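Local structure of ABC transporter periplasmic substrate-binding protein (Desulfovibrio alaskensis, 5MY5) at residues R178-A183 with G188-D193; I198-S203 with N207-I212; G146-E151 with Y169-Q174; A126-I131 with A136-R141; S35-G40 with W59-T64. The protein binds tungstate with high selectivity in the periplasm and probably delivers it to an ABC transporter for uptake into the cell. The protein carries 2 engineered substitutions. All coordinates share one frame; numbering follows the deposited sequence.

Contact 1 (R178-A183 with G188-D193); sequences RTINVA and GYTMTD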
# COMPACT_ATOMS: atom_id res chain seq x y z
N ARG A 178 0.14 16.55 2.27
CA ARG A 178 -0.69 17.73 2.23
C ARG A 178 -2.08 17.46 2.88
O ARG A 178 -2.65 18.32 3.57
CB ARG A 178 -0.90 18.22 0.84
CG ARG A 178 0.33 18.91 0.19
CD ARG A 178 0.68 20.22 0.89
NE ARG A 178 1.61 20.95 0.04
CZ ARG A 178 2.13 22.17 0.25
NH1 ARG A 178 1.91 22.82 1.38
NH2 ARG A 178 2.93 22.69 -0.67
N THR A 179 -2.61 16.31 2.61
CA THR A 179 -3.96 15.98 3.07
C THR A 179 -3.90 15.81 4.56
O THR A 179 -4.84 16.22 5.26
CB THR A 179 -4.40 14.72 2.33
OG1 THR A 179 -4.55 15.03 0.93
CG2 THR A 179 -5.68 14.11 2.86
N ILE A 180 -2.84 15.18 5.08
CA ILE A 180 -2.65 15.09 6.53
C ILE A 180 -2.64 16.47 7.12
O ILE A 180 -3.28 16.72 8.17
CB ILE A 180 -1.38 14.34 6.85
CG1 ILE A 180 -1.59 12.86 6.65
CG2 ILE A 180 -0.99 14.58 8.33
CD1 ILE A 180 -0.30 12.01 6.78
N ASN A 181 -1.86 17.38 6.56
CA ASN A 181 -1.79 18.77 7.00
C ASN A 181 -3.11 19.53 6.98
O ASN A 181 -3.42 20.21 7.95
CB ASN A 181 -0.63 19.51 6.37
CG ASN A 181 0.72 19.05 7.02
OD1 ASN A 181 0.93 19.33 8.19
ND2 ASN A 181 1.45 18.23 6.38
N VAL A 182 -3.97 19.25 5.98
CA VAL A 182 -5.29 19.82 6.05
C VAL A 182 -6.14 19.26 7.18
O VAL A 182 -6.79 20.03 7.93
CB VAL A 182 -6.03 19.64 4.72
CG1 VAL A 182 -7.50 20.05 4.89
CG2 VAL A 182 -5.30 20.38 3.61
N ALA A 183 -6.07 17.96 7.45
CA ALA A 183 -6.78 17.35 8.58
C ALA A 183 -6.25 17.97 9.87
O ALA A 183 -7.06 18.32 10.75
CB ALA A 183 -6.63 15.87 8.60
N GLY A 188 -9.56 17.49 11.93
CA GLY A 188 -10.29 16.50 11.20
C GLY A 188 -9.66 15.15 11.25
O GLY A 188 -8.55 15.01 11.81
N TYR A 189 -10.41 14.17 10.78
CA TYR A 189 -9.98 12.80 10.62
C TYR A 189 -9.49 12.60 9.19
O TYR A 189 -10.00 13.21 8.28
CB TYR A 189 -11.12 11.87 10.92
CG TYR A 189 -11.53 11.92 12.40
CD1 TYR A 189 -12.37 12.89 12.85
CD2 TYR A 189 -11.03 11.02 13.28
CE1 TYR A 189 -12.72 12.95 14.18
CE2 TYR A 189 -11.44 11.04 14.63
CZ TYR A 189 -12.20 12.07 15.05
OH TYR A 189 -12.65 12.04 16.41
N THR A 190 -8.62 11.62 8.97
CA THR A 190 -8.22 11.29 7.57
C THR A 190 -7.71 9.83 7.60
O THR A 190 -7.19 9.33 8.61
CB THR A 190 -7.24 12.29 7.00
OG1 THR A 190 -7.12 12.05 5.58
CG2 THR A 190 -5.88 12.18 7.57
N MET A 191 -7.79 9.17 6.45
CA MET A 191 -7.17 7.86 6.25
C MET A 191 -5.82 8.11 5.53
O MET A 191 -5.76 8.83 4.51
CB MET A 191 -8.06 6.92 5.43
CG MET A 191 -7.53 5.52 5.32
SD MET A 191 -7.98 4.63 3.83
CE MET A 191 -6.87 5.43 2.67
N THR A 192 -4.79 7.44 6.07
CA THR A 192 -3.41 7.51 5.50
C THR A 192 -2.77 6.20 5.47
O THR A 192 -3.13 5.31 6.21
CB THR A 192 -2.56 8.48 6.29
OG1 THR A 192 -1.25 8.63 5.70
CG2 THR A 192 -2.42 8.13 7.70
N ASP A 193 -1.82 6.00 4.52
CA ASP A 193 -0.96 4.81 4.68
C ASP A 193 -0.13 5.08 6.00
O ASP A 193 0.20 6.20 6.29
CB ASP A 193 -0.02 4.62 3.46
CG ASP A 193 0.82 5.82 3.25
OD1 ASP A 193 0.38 6.96 2.95
OD2 ASP A 193 2.03 5.65 3.46
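Ala183 and Gly188 are joined by the one hydrogen bond that crosses between helix 178-183 and segment 188-193. Gly188 N donates to Ala183 O over 2.9 Å, with an N-H...O angle of 172°. The tie fixes the point where the chain turns back: the short axes of helix and strand 189-193 run at 160° to each other, nearly antiparallel, with a closest approach of 8.1 Å.

Van der Waals contacts, methyl to methyl and methyl to hydroxyl, line the interval between them. Ala183 CB faces the methyl of Thr190, 3.9 Å from CG2. Thr179 presents its own methyl to the strand, CG2 lying 3.7 Å from Thr190 OG1. Further along, Ile180 reaches across at about a right angle to Thr192, and its CD1 ends 3.7 Å from Thr192 OG1.

None of the threonine hydroxyls bonds across the contact. Thr190 OG1, anti to the backbone N (chi1 -169°) and so turned off the helix, is hydrogen-bonded to Val139 O on the adjacent strand, while Thr179 OG1 bonds to Gly175 O and Thr172 OG1. Thr192 OG1 donates to Asp193 O at 2.9 Å. Met191, whose CB points away from the helix, packs on helix 146-155 across the sheet. A helix that turns back into a buried strand and packs on one face of the sheet, with another helix on the other face, is the alpha/beta layering of a periplasmic binding protein lobe.

Contact 2 (I198-S203 with N207-I212); sequences IKYEAS and NPPLKI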
# COMPACT_ATOMS: atom_id res chain seq x y z
N ILE A 198 4.05 7.59 9.80
CA ILE A 198 5.35 7.49 10.49
C ILE A 198 6.25 8.70 10.12
O ILE A 198 6.90 9.34 11.01
CB ILE A 198 5.98 6.12 10.19
CG1 ILE A 198 5.25 4.99 10.88
CG2 ILE A 198 7.50 6.18 10.55
CD1 ILE A 198 5.59 3.66 10.31
N LYS A 199 6.38 9.06 8.84
CA LYS A 199 7.24 10.18 8.45
C LYS A 199 6.69 11.49 8.99
O LYS A 199 7.46 12.36 9.48
CB LYS A 199 7.40 10.23 6.89
CG LYS A 199 8.19 9.01 6.38
CD LYS A 199 8.33 8.93 4.85
CE LYS A 199 9.27 7.76 4.48
NZ LYS A 199 9.16 7.24 3.04
N TYR A 200 5.38 11.68 8.90
CA TYR A 200 4.77 12.90 9.43
C TYR A 200 4.96 13.03 11.02
O TYR A 200 5.30 14.09 11.53
CB TYR A 200 3.23 12.82 9.12
CG TYR A 200 2.36 13.74 9.93
CD1 TYR A 200 2.39 15.09 9.68
CD2 TYR A 200 1.47 13.26 10.93
CE1 TYR A 200 1.66 16.00 10.44
CE2 TYR A 200 0.67 14.13 11.63
CZ TYR A 200 0.77 15.47 11.37
OH TYR A 200 -0.08 16.20 12.21
N GLU A 201 4.74 11.95 11.74
CA GLU A 201 4.88 11.89 13.19
C GLU A 201 6.37 12.28 13.56
O GLU A 201 6.59 13.09 14.47
CB GLU A 201 4.63 10.45 13.60
CG GLU A 201 4.81 10.18 15.09
CD GLU A 201 4.68 8.73 15.46
OE1 GLU A 201 5.18 7.82 14.78
OE2 GLU A 201 4.00 8.43 16.44
N ALA A 202 7.32 11.78 12.80
CA ALA A 202 8.76 12.15 13.01
C ALA A 202 9.09 13.60 12.69
O ALA A 202 9.84 14.23 13.40
CB ALA A 202 9.67 11.17 12.24
N SER A 203 8.50 14.17 11.65
CA SER A 203 8.57 15.59 11.40
C SER A 203 8.04 16.49 12.47
O SER A 203 8.42 17.68 12.45
CB SER A 203 7.94 15.94 10.03
OG SER A 203 6.56 16.06 10.13
N ASN A 207 5.45 13.95 18.35
CA ASN A 207 4.31 14.49 19.03
C ASN A 207 3.49 15.36 18.01
O ASN A 207 3.23 16.55 18.21
CB ASN A 207 4.77 15.37 20.19
CG ASN A 207 3.65 15.69 21.17
OD1 ASN A 207 2.68 14.94 21.33
ND2 ASN A 207 3.81 16.81 21.85
N PRO A 208 3.00 14.72 16.93
CA PRO A 208 2.03 15.45 16.12
C PRO A 208 0.65 15.59 16.80
O PRO A 208 0.29 14.77 17.65
CB PRO A 208 1.91 14.53 14.88
CG PRO A 208 2.04 13.18 15.50
CD PRO A 208 3.16 13.33 16.50
N PRO A 209 -0.19 16.54 16.30
CA PRO A 209 -1.51 16.67 16.84
C PRO A 209 -2.51 15.63 16.47
O PRO A 209 -3.48 15.47 17.15
CB PRO A 209 -1.98 18.03 16.32
CG PRO A 209 -1.16 18.25 15.05
CD PRO A 209 0.16 17.61 15.39
N LEU A 210 -2.25 14.89 15.38
CA LEU A 210 -3.09 13.82 14.91
C LEU A 210 -2.42 12.51 15.29
O LEU A 210 -1.23 12.36 15.10
CB LEU A 210 -3.22 13.87 13.39
CG LEU A 210 -3.80 15.13 12.79
CD1 LEU A 210 -3.70 15.04 11.29
CD2 LEU A 210 -5.23 15.42 13.33
N LYS A 211 -3.20 11.66 15.88
CA LYS A 211 -2.77 10.34 16.42
C LYS A 211 -3.46 9.24 15.64
O LYS A 211 -4.57 9.46 15.05
CB LYS A 211 -3.14 10.30 17.92
CG LYS A 211 -2.64 11.50 18.69
CD LYS A 211 -1.13 11.60 18.73
CE LYS A 211 -0.67 12.74 19.65
NZ LYS A 211 0.80 13.05 19.59
N ILE A 212 -2.94 8.03 15.63
CA ILE A 212 -3.60 6.91 15.07
C ILE A 212 -4.75 6.51 15.97
O ILE A 212 -4.53 6.26 17.18
CB ILE A 212 -2.70 5.66 14.83
CG1 ILE A 212 -1.58 6.01 13.81
CG2 ILE A 212 -3.54 4.46 14.46
CD1 ILE A 212 -0.55 4.89 13.73
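Helix 198-203 and segment 207-212 come nearest at Glu201 and Pro208, whose CA atoms are 5.4 Å apart, and no hydrogen bond crosses between them. Side chains therefore make the join. Tyr200 supplies the larger part: its CE2 lies 3.5 Å from Pro208 CB, an oblique approach to the ring. With CG anti to the backbone N (chi1 162°), the ring extends toward the prolines, and its OH comes 3.5 Å from Pro209 CD and 3.9 Å from Leu210 CD1.

This is a helix-to-strand connection of the alpha/beta lobe: the chain leaves helix 194-203, passes the two prolines and enters strand 210-214, which pairs antiparallel with strand 100-112. Leu210, at the start of that strand, also touches Ile180 and Ala184 of helix 176-186, as does Tyr200, so both side chains lie against the same neighbouring helix.

Glu201 uses its aliphatic part here, CG resting 3.8 Å from Pro208 CD, whereas its carboxylate forms a salt bridge with Lys266 through OE1. Within segment 207-212, Lys211 folds back to bind two oxygens of the turn. Its NZ donates to Pro208 O at 2.6 Å, in the carbonyl plane, and to Asn207 OD1 at 3.2 Å.

Contact 3 (G146-E151 with Y169-Q174); sequences GTHKME and YVQTGQ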
# COMPACT_ATOMS: atom_id res chain seq x y z
N GLY A 146 -4.24 5.54 -5.55
CA GLY A 146 -4.48 4.30 -4.91
C GLY A 146 -5.05 4.47 -3.49
O GLY A 146 -5.98 3.78 -3.09
N THR A 147 -4.46 5.40 -2.77
CA THR A 147 -4.94 5.69 -1.40
C THR A 147 -6.42 6.18 -1.48
O THR A 147 -7.29 5.77 -0.65
CB THR A 147 -4.01 6.75 -0.74
OG1 THR A 147 -2.70 6.17 -0.61
CG2 THR A 147 -4.53 7.13 0.62
N HIS A 148 -6.70 7.11 -2.40
CA HIS A 148 -8.05 7.63 -2.55
C HIS A 148 -9.07 6.54 -2.86
O HIS A 148 -10.11 6.41 -2.21
CB HIS A 148 -8.11 8.65 -3.69
CG HIS A 148 -9.42 9.33 -3.78
ND1 HIS A 148 -9.84 9.88 -4.97
CD2 HIS A 148 -10.43 9.51 -2.88
CE1 HIS A 148 -11.02 10.44 -4.79
NE2 HIS A 148 -11.42 10.22 -3.53
N LYS A 149 -8.69 5.63 -3.75
CA LYS A 149 -9.51 4.50 -4.06
C LYS A 149 -9.80 3.58 -2.83
O LYS A 149 -10.94 3.12 -2.64
CB LYS A 149 -8.86 3.74 -5.21
CG LYS A 149 -9.09 4.43 -6.55
CD LYS A 149 -8.15 3.86 -7.62
CE LYS A 149 -8.25 4.67 -8.89
NZ LYS A 149 -7.20 4.19 -9.83
N MET A 150 -8.77 3.31 -2.02
CA MET A 150 -8.93 2.59 -0.81
C MET A 150 -9.89 3.27 0.15
O MET A 150 -10.84 2.64 0.65
CB MET A 150 -7.56 2.42 -0.18
CG MET A 150 -7.44 1.74 1.15
SD MET A 150 -8.25 0.14 1.20
CE MET A 150 -8.29 0.09 2.94
N GLU A 151 -9.73 4.59 0.31
CA GLU A 151 -10.62 5.35 1.19
C GLU A 151 -12.06 5.28 0.70
O GLU A 151 -13.00 5.01 1.49
CB GLU A 151 -10.14 6.78 1.35
CG GLU A 151 -11.03 7.73 2.17
CD GLU A 151 -11.76 8.77 1.36
OE1 GLU A 151 -11.15 9.25 0.37
OE2 GLU A 151 -12.89 9.10 1.76
N TYR A 169 -17.13 16.61 4.64
CA TYR A 169 -16.29 15.80 3.86
C TYR A 169 -15.44 16.58 2.88
O TYR A 169 -16.03 17.25 1.99
CB TYR A 169 -17.11 14.79 3.07
CG TYR A 169 -16.34 13.67 2.31
CD1 TYR A 169 -15.72 12.61 3.00
CD2 TYR A 169 -16.20 13.69 0.97
CE1 TYR A 169 -15.09 11.61 2.30
CE2 TYR A 169 -15.56 12.71 0.27
CZ TYR A 169 -14.96 11.63 0.95
OH TYR A 169 -14.38 10.63 0.26
N VAL A 170 -14.16 16.69 3.15
CA VAL A 170 -13.20 17.59 2.44
C VAL A 170 -12.43 16.75 1.45
O VAL A 170 -11.91 15.68 1.77
CB VAL A 170 -12.27 18.23 3.48
CG1 VAL A 170 -11.20 19.05 2.75
CG2 VAL A 170 -12.99 19.05 4.51
N GLN A 171 -12.33 17.19 0.21
CA GLN A 171 -11.54 16.53 -0.85
C GLN A 171 -10.40 17.49 -1.26
O GLN A 171 -10.64 18.57 -1.77
CB GLN A 171 -12.41 16.21 -2.05
CG GLN A 171 -13.51 15.21 -1.71
CD GLN A 171 -14.41 14.83 -2.85
OE1 GLN A 171 -15.15 15.69 -3.27
NE2 GLN A 171 -14.34 13.63 -3.37
N THR A 172 -9.17 17.17 -0.89
CA THR A 172 -8.08 18.11 -1.12
C THR A 172 -7.64 18.22 -2.57
O THR A 172 -7.11 19.25 -2.96
CB THR A 172 -6.86 17.71 -0.24
OG1 THR A 172 -6.38 16.47 -0.65
CG2 THR A 172 -7.28 17.71 1.25
N GLY A 173 -7.69 17.13 -3.28
CA GLY A 173 -7.07 16.99 -4.56
C GLY A 173 -5.56 16.97 -4.46
O GLY A 173 -4.89 17.15 -5.48
N GLN A 174 -5.00 16.62 -3.30
CA GLN A 174 -3.54 16.67 -3.07
C GLN A 174 -2.99 15.37 -2.57
O GLN A 174 -3.76 14.44 -2.30
CB GLN A 174 -3.20 17.77 -2.09
CG GLN A 174 -3.59 19.17 -2.55
CD GLN A 174 -3.32 20.23 -1.50
OE1 GLN A 174 -4.10 20.44 -0.56
NE2 GLN A 174 -2.19 20.96 -1.66
O HOH W 1 -13.87 11.01 -2.51
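Tyr169 OH donates to Glu151 OE2 over 2.6 Å and accepts a hydrogen bond from a water 2.8 Å away. The carboxylate oxygen uses its syn lone pair and lies in the plane of the tyrosine ring, at its edge, although carboxylate and ring planes are turned 41° apart. The same Glu151 OE2 also bonds to Trp155 NE1, and OE1 to Ser140 OG, so both oxygens of this buried carboxylate are engaged. Such donors would be expected to favour its ionised form.

The water extends the bridge between helix and strand. It lies 2.8 Å from His148 NE2, in the plane of the imidazole, and accepts from Gln171 NE2 at 2.8 Å. Directly, NE2 of His148 and NE2 of Gln171 are 4.5 Å apart, so the water mediates their polar link. On the far side of the imidazole, His148 ND1 bonds to Asn144 N, which helps to fix the ring's orientation.

Glu151 comes to the tyrosine with CG anti to the backbone N (chi1 176°) and a chain bent at chi2 (-108°). The two segments are the helix and second strand of the unit formed by strand 138-140, helix 146-155 and strand 169-171, a beta-alpha-beta crossover whose helix is here bonded to the sheet through polar side chains.

Contact 4 (A126-I131 with A136-R141); sequences AALGKI and AVFVSR. Engineered in segment 126-131: Lys130 (natural residue Arg).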
# COMPACT_ATOMS: atom_id res chain seq x y z
N ALA A 126 -17.56 1.25 12.12
CA ALA A 126 -18.18 2.02 13.22
C ALA A 126 -17.62 3.41 13.30
O ALA A 126 -18.33 4.39 13.52
CB ALA A 126 -18.01 1.26 14.52
N ALA A 127 -16.32 3.55 12.99
CA ALA A 127 -15.67 4.86 13.13
C ALA A 127 -16.20 5.80 12.05
O ALA A 127 -16.49 6.97 12.33
CB ALA A 127 -14.13 4.75 13.02
N LEU A 128 -16.21 5.30 10.83
CA LEU A 128 -16.69 6.09 9.68
C LEU A 128 -18.14 6.41 9.86
O LEU A 128 -18.57 7.54 9.62
CB LEU A 128 -16.40 5.39 8.36
CG LEU A 128 -14.90 5.27 7.96
CD1 LEU A 128 -14.83 4.64 6.61
CD2 LEU A 128 -14.14 6.57 8.10
N GLY A 129 -18.93 5.46 10.38
CA GLY A 129 -20.35 5.79 10.63
C GLY A 129 -20.54 6.81 11.69
O GLY A 129 -21.46 7.66 11.60
N LYS A 130 -19.73 6.80 12.71
CA LYS A 130 -19.76 7.73 13.77
C LYS A 130 -19.31 9.12 13.37
O LYS A 130 -19.87 10.12 13.79
CB LYS A 130 -18.94 7.20 14.96
CG LYS A 130 -18.93 8.11 16.18
CD LYS A 130 -20.35 8.30 16.64
CE LYS A 130 -20.46 8.62 18.11
NZ LYS A 130 -19.74 9.84 18.58
N ILE A 131 -18.23 9.20 12.55
CA ILE A 131 -17.76 10.50 12.00
C ILE A 131 -18.90 11.12 11.19
O ILE A 131 -19.15 12.34 11.32
CB ILE A 131 -16.44 10.22 11.17
CG1 ILE A 131 -15.27 10.01 12.09
CG2 ILE A 131 -16.24 11.30 10.12
CD1 ILE A 131 -14.11 9.23 11.42
N ALA A 136 -18.38 15.07 11.80
CA ALA A 136 -17.00 15.44 12.01
C ALA A 136 -16.29 15.62 10.65
O ALA A 136 -16.59 14.94 9.71
CB ALA A 136 -16.24 14.41 12.88
N VAL A 137 -15.30 16.48 10.65
CA VAL A 137 -14.49 16.75 9.47
C VAL A 137 -13.73 15.52 9.10
O VAL A 137 -13.09 14.91 9.97
CB VAL A 137 -13.52 17.90 9.63
CG1 VAL A 137 -12.57 18.00 8.42
CG2 VAL A 137 -14.28 19.22 9.77
N PHE A 138 -13.81 15.14 7.86
CA PHE A 138 -13.09 13.95 7.31
C PHE A 138 -12.44 14.42 6.00
O PHE A 138 -13.13 14.94 5.09
CB PHE A 138 -13.98 12.77 7.02
CG PHE A 138 -13.20 11.55 6.58
CD1 PHE A 138 -12.81 11.43 5.24
CD2 PHE A 138 -12.72 10.58 7.49
CE1 PHE A 138 -12.05 10.37 4.80
CE2 PHE A 138 -11.95 9.53 7.05
CZ PHE A 138 -11.61 9.42 5.76
N VAL A 139 -11.15 14.18 5.86
CA VAL A 139 -10.40 14.68 4.73
C VAL A 139 -9.96 13.54 3.80
O VAL A 139 -9.25 12.63 4.17
CB VAL A 139 -9.15 15.47 5.19
CG1 VAL A 139 -8.55 16.13 4.03
CG2 VAL A 139 -9.47 16.49 6.27
N SER A 140 -10.48 13.59 2.58
CA SER A 140 -10.16 12.69 1.46
C SER A 140 -9.02 13.28 0.59
O SER A 140 -9.06 14.51 0.32
CB SER A 140 -11.44 12.50 0.55
OG SER A 140 -11.24 11.71 -0.56
N ARG A 141 -8.21 12.40 0.05
CA ARG A 141 -7.24 12.76 -1.01
C ARG A 141 -7.96 13.40 -2.23
O ARG A 141 -7.40 14.34 -2.82
CB ARG A 141 -6.46 11.57 -1.45
CG ARG A 141 -5.52 10.94 -0.41
CD ARG A 141 -4.26 11.74 -0.29
NE ARG A 141 -3.51 11.66 -1.55
CZ ARG A 141 -2.69 10.71 -1.91
NH1 ARG A 141 -2.32 9.71 -1.13
NH2 ARG A 141 -2.14 10.77 -3.13
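Helix 126-131 and segment 136-141 draw together at Ile131 and Ala136, whose CA atoms are 5.0 Å apart, and Ala136 N donates to Ile131 O over 2.9 Å, with an N-H...O angle of 146°. This is a helix-to-strand turn of the alpha/beta sandwich of the binding-protein lobe: helix 124-133 leads into strand 138-140, which lies between parallel neighbours 169-171 and 189-193.

Beyond the turn the packing is apolar. Ile131 carries CG1 beside the backbone N (chi1 -76°), which leaves CG2 anti to that N and against the strand, 4.2 Å from Ala136 CB and 4.1 Å from Phe138 CB. The other branch ends in CD1 at the edge of the phenyl ring, near its plane. One turn earlier, Leu128 approaches the same ring obliquely; it also touches Leu154 of helix 146-155.

Trp155, from that same helix, meets the Phe138 ring edge-to-face, and the phenylalanine side chain also touches Tyr189 of the neighbouring strand. The nearest approach of the leucine to the aromatic ring is 3.8 Å, from Leu128 CD2 to Phe138 CE2.

Contact 5 (S35-G40 with W59-T64); sequences STDNTG and WTAVGT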
# COMPACT_ATOMS: atom_id res chain seq x y z
N SER A 35 4.42 3.90 -4.48
CA SER A 35 4.31 3.78 -3.06
C SER A 35 5.31 2.74 -2.55
O SER A 35 5.93 2.93 -1.47
CB SER A 35 2.89 3.43 -2.54
OG SER A 35 2.42 2.26 -3.11
N THR A 36 5.46 1.64 -3.31
CA THR A 36 6.41 0.59 -2.89
C THR A 36 7.81 1.18 -2.79
O THR A 36 8.55 0.98 -1.78
CB THR A 36 6.37 -0.60 -3.86
OG1 THR A 36 5.04 -1.12 -3.92
CG2 THR A 36 7.26 -1.72 -3.34
N ASP A 37 8.18 1.85 -3.84
CA ASP A 37 9.54 2.43 -3.88
C ASP A 37 9.75 3.41 -2.71
O ASP A 37 10.81 3.37 -2.04
CB ASP A 37 9.77 3.07 -5.21
CG ASP A 37 11.21 3.58 -5.41
OD1 ASP A 37 12.14 2.76 -5.41
OD2 ASP A 37 11.36 4.77 -5.62
N ASN A 38 8.78 4.26 -2.48
CA ASN A 38 8.85 5.18 -1.34
C ASN A 38 9.15 4.58 0.01
O ASN A 38 9.77 5.31 0.82
CB ASN A 38 7.62 6.05 -1.24
CG ASN A 38 7.50 7.01 -2.40
OD1 ASN A 38 8.46 7.27 -3.09
ND2 ASN A 38 6.30 7.52 -2.61
N THR A 39 8.75 3.33 0.29
CA THR A 39 8.98 2.72 1.60
C THR A 39 10.47 2.44 1.80
O THR A 39 10.89 2.23 2.93
CB THR A 39 8.28 1.34 1.79
OG1 THR A 39 8.78 0.35 0.86
CG2 THR A 39 6.73 1.47 1.61
N GLY A 40 11.18 2.27 0.70
CA GLY A 40 12.59 1.86 0.72
C GLY A 40 12.86 0.38 0.96
O GLY A 40 14.04 -0.02 1.03
N TRP A 59 14.45 -2.31 -10.79
CA TRP A 59 13.03 -2.08 -10.77
C TRP A 59 12.70 -0.68 -11.28
O TRP A 59 13.49 0.19 -11.15
CB TRP A 59 12.38 -2.32 -9.42
CG TRP A 59 12.80 -1.47 -8.29
CD1 TRP A 59 12.16 -0.36 -7.82
CD2 TRP A 59 13.94 -1.67 -7.48
NE1 TRP A 59 12.85 0.14 -6.74
CE2 TRP A 59 13.95 -0.64 -6.52
CE3 TRP A 59 14.94 -2.67 -7.44
CZ2 TRP A 59 14.98 -0.51 -5.56
CZ3 TRP A 59 15.97 -2.53 -6.49
CH2 TRP A 59 15.96 -1.48 -5.54
N THR A 60 11.53 -0.52 -11.84
CA THR A 60 10.99 0.77 -12.15
C THR A 60 9.69 0.88 -11.40
O THR A 60 8.85 -0.09 -11.39
CB THR A 60 10.71 0.80 -13.64
OG1 THR A 60 12.01 0.79 -14.29
CG2 THR A 60 10.03 2.07 -14.07
N ALA A 61 9.52 2.06 -10.78
CA ALA A 61 8.37 2.37 -9.94
C ALA A 61 7.45 3.36 -10.59
O ALA A 61 7.86 4.50 -10.93
CB ALA A 61 8.87 2.90 -8.59
N VAL A 62 6.20 2.94 -10.80
CA VAL A 62 5.18 3.70 -11.57
C VAL A 62 3.86 3.52 -10.91
O VAL A 62 3.79 2.85 -9.89
CB VAL A 62 5.17 3.20 -13.03
CG1 VAL A 62 6.45 3.61 -13.72
CG2 VAL A 62 4.98 1.70 -13.18
N GLY A 63 2.81 4.16 -11.39
CA GLY A 63 1.49 3.82 -10.87
C GLY A 63 1.09 2.39 -11.24
O GLY A 63 1.60 1.77 -12.17
N THR A 64 0.15 1.84 -10.48
CA THR A 64 -0.28 0.45 -10.71
C THR A 64 -0.67 0.11 -12.15
O THR A 64 -0.28 -0.93 -12.73
CB THR A 64 -1.43 0.06 -9.72
OG1 THR A 64 -0.96 0.20 -8.37
CG2 THR A 64 -1.88 -1.36 -9.96
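Asp37 and Trp59 meet through the hydrogen bond that joins helix 35-39 to strand 59-62: Trp59 NE1 donates to Asp37 OD1 over 3.0 Å. The N-H aims nearly straight at the oxygen, at 170°, and OD1 lies in the indole plane. On the acceptor side the approach is off-plane: NE1 comes to the anti side of OD1, 32° out of the carboxylate plane. The two side chains cross at about a right angle.

The side-chain torsions account for the meeting. Asp37 holds CG anti to the backbone N (chi1 -174°), which extends the carboxylate from the helix toward the strand. Trp59 instead sets CG between its backbone N and carbonyl carbon, and this turn brings the NE1 edge of the indole round to the aspartate. The indole also packs on Leu42, Asp43 and Ala46 of helix 41-53 and on Met30 and Thr32 of the adjacent strand 27-33, contacts that probably limit its freedom to swing.

Two residues along the strand, the small Ala61 allows a close approach: its CB lies 3.5 Å from Asp37 CB and 4.0 Å from Asp37 CG. At the end of the helix, Thr39 OG1 donates to Thr36 O at 2.7 Å. The arrangement is a surface contact within a beta-alpha-beta connection, in which strand 27-33 leads through helices 34-39 and 41-53 to its parallel neighbour 56-62.

Along the chain the order is contact 5, contact 4, contact 3, contact 1, contact 2, each closing before the next opens. Contacts 1, 3 and 4 form one cluster, their centres 9 to 12 Å apart, around neighbouring strands 138-140, 169-171 and 189-193. Contact 2 adjoins contact 1, about 11 Å between centres, where Leu210 packs on Ala183 and Gly188. Contact 5 stands apart, its centre about 28 Å from that of contact 4 and on the opposite side of the chain's centre, though Lys199 of contact 2 touches Asn38 of contact 5. All five reach one branched mixed sheet. The separation of contact 5 from the rest is consistent with the two lobes of periplasmic binding proteins.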